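Long-range contact in Ras-related protein Rab-21 (Homo sapiens, PDB 1Z08), which belongs to the Rab branch of the Ras family of small GTPases and here carries phosphoaminophosphonic acid-guanylate ester and a magnesium ion: residues F94-K98 with E133-Y137. The protein carries 1 engineered substitution. Residue numbers count along the deposited sequence, not the author numbering.
Sequences FQKVK and EAESY
Both segments are helical and run nearly parallel, their axes 12° apart in direction and 11.5 Å apart at closest approach. In register, F94 CA lies 7.8 Å from A134 CA and K98 CA 8.7 Å from Y137 CA. F94 (chi1 t, chi2 68°) points its CA-to-CB bond toward 133-137. Its CE1 lies 3.7 Å from A134 CB, and its CZ 4.3 Å from Y137 CB. Y137 (chi1 t, chi2 73°) points its CA-to-CB bond toward 94-98. K98 (mttt) lays its CG over one face of the Y137 ring, a CH-pi contact 4.0 Å from the centroid. V97 CG1 is 4.5 Å from Y137 CE2. Q95, K98 and E133 join their polar ends. Q95 starts away from 133-137, but its m, m rotamer brings NE2 back to hydrogen-bond OE2 of extended E133 (tt) at 3.1 Å. Q95 NE2 also hydrogen-bonds E91 OE2, and K98 NZ donates to Q95 OE1 (3.1 Å). A water bridges K98 NZ and E133 OE2, 2.6 Å from each. V97 and A134 both touch Y86 of strand 81-87. These are neighbouring helices packed on one face of the central sheet, as in the Ras-like P-loop GTPase fold.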
loop_
_atom_site.group_PDB
_atom_site.type_symbol
_atom_site.label_atom_id
_atom_site.label_comp_id
_atom_site.label_asym_id
_atom_site.label_seq_id
_atom_site.Cartn_x
_atom_site.Cartn_y
_atom_site.Cartn_z
ATOM N N PHE A 94 3.476 -11.314 5.180
ATOM C CA PHE A 94 2.035 -11.387 4.938
ATOM C C PHE A 94 1.237 -11.510 6.232
ATOM O O PHE A 94 0.260 -10.791 6.432
ATOM C CB PHE A 94 1.649 -12.530 3.993
ATOM C CG PHE A 94 0.168 -12.810 3.981
ATOM C CD1 PHE A 94 -0.723 -11.886 3.437
ATOM C CD2 PHE A 94 -0.338 -13.975 4.550
ATOM C CE1 PHE A 94 -2.094 -12.125 3.449
ATOM C CE2 PHE A 94 -1.712 -14.226 4.561
ATOM C CZ PHE A 94 -2.588 -13.303 4.012
ATOM N N GLN A 95 1.648 -12.430 7.100
ATOM C CA GLN A 95 0.929 -12.664 8.347
ATOM C C GLN A 95 0.909 -11.421 9.243
ATOM O O GLN A 95 -0.040 -11.217 10.003
ATOM C CB GLN A 95 1.485 -13.892 9.084
ATOM C CG GLN A 95 1.318 -15.224 8.320
ATOM C CD GLN A 95 -0.138 -15.600 8.038
ATOM O OE1 GLN A 95 -1.051 -15.216 8.772
ATOM N NE2 GLN A 95 -0.355 -16.359 6.966
ATOM N N LYS A 96 1.936 -10.579 9.115
ATOM C CA LYS A 96 2.039 -9.318 9.859
ATOM C C LYS A 96 0.981 -8.281 9.454
ATOM O O LYS A 96 0.607 -7.423 10.258
ATOM C CB LYS A 96 3.441 -8.733 9.719
ATOM N N VAL A 97 0.509 -8.366 8.211
ATOM C CA VAL A 97 -0.540 -7.476 7.687
ATOM C C VAL A 97 -1.820 -7.523 8.537
ATOM O O VAL A 97 -2.485 -6.502 8.720
ATOM C CB VAL A 97 -0.851 -7.792 6.188
ATOM C CG1 VAL A 97 -2.170 -7.175 5.732
ATOM C CG2 VAL A 97 0.296 -7.329 5.295
ATOM N N LYS A 98 -2.132 -8.705 9.069
ATOM C CA LYS A 98 -3.340 -8.930 9.871
ATOM C C LYS A 98 -3.423 -8.062 11.128
ATOM O O LYS A 98 -4.505 -7.603 11.496
ATOM C CB LYS A 98 -3.470 -10.410 10.240
ATOM C CG LYS A 98 -3.561 -11.331 9.032
ATOM C CD LYS A 98 -3.879 -12.750 9.443
ATOM C CE LYS A 98 -3.949 -13.652 8.230
ATOM N NZ LYS A 98 -4.168 -15.065 8.630
ATOM N N GLU A 133 -4.981 -17.497 -0.182
ATOM C CA GLU A 133 -5.109 -17.089 1.217
ATOM C C GLU A 133 -5.142 -15.566 1.354
ATOM O O GLU A 133 -5.973 -15.023 2.089
ATOM C CB GLU A 133 -3.971 -17.668 2.070
ATOM C CG GLU A 133 -4.058 -17.288 3.554
ATOM C CD GLU A 133 -2.902 -17.817 4.392
ATOM O OE1 GLU A 133 -1.988 -18.456 3.837
ATOM O OE2 GLU A 133 -2.911 -17.587 5.620
ATOM N N ALA A 134 -4.235 -14.888 0.648
ATOM C CA ALA A 134 -4.138 -13.423 0.703
ATOM C C ALA A 134 -5.395 -12.738 0.180
ATOM O O ALA A 134 -5.909 -11.803 0.807
ATOM C CB ALA A 134 -2.907 -12.939 -0.054
ATOM N N GLU A 135 -5.887 -13.206 -0.966
ATOM C CA GLU A 135 -7.095 -12.653 -1.578
ATOM C C GLU A 135 -8.320 -12.924 -0.715
ATOM O O GLU A 135 -9.131 -12.019 -0.482
ATOM C CB GLU A 135 -7.303 -13.213 -2.986
ATOM C CG GLU A 135 -6.312 -12.680 -4.011
ATOM C CD GLU A 135 -6.626 -13.124 -5.421
ATOM O OE1 GLU A 135 -7.523 -13.977 -5.607
ATOM O OE2 GLU A 135 -5.964 -12.619 -6.350
ATOM N N SER A 136 -8.436 -14.164 -0.237
ATOM C CA SER A 136 -9.512 -14.560 0.673
ATOM C C SER A 136 -9.513 -13.694 1.930
ATOM O O SER A 136 -10.563 -13.179 2.331
ATOM C CB SER A 136 -9.390 -16.039 1.057
ATOM O OG SER A 136 -10.335 -16.379 2.060
ATOM N N TYR A 137 -8.339 -13.519 2.536
ATOM C CA TYR A 137 -8.230 -12.684 3.724
ATOM C C TYR A 137 -8.668 -11.252 3.427
ATOM O O TYR A 137 -9.462 -10.676 4.175
ATOM C CB TYR A 137 -6.815 -12.708 4.322
ATOM C CG TYR A 137 -6.680 -11.737 5.469
ATOM C CD1 TYR A 137 -7.273 -12.002 6.703
ATOM C CD2 TYR A 137 -5.999 -10.529 5.309
ATOM C CE1 TYR A 137 -7.172 -11.099 7.758
ATOM C CE2 TYR A 137 -5.896 -9.619 6.357
ATOM C CZ TYR A 137 -6.484 -9.912 7.574
ATOM O OH TYR A 137 -6.383 -9.019 8.617
HETATM O O HOH W 1 -4.992 -16.390 6.571
#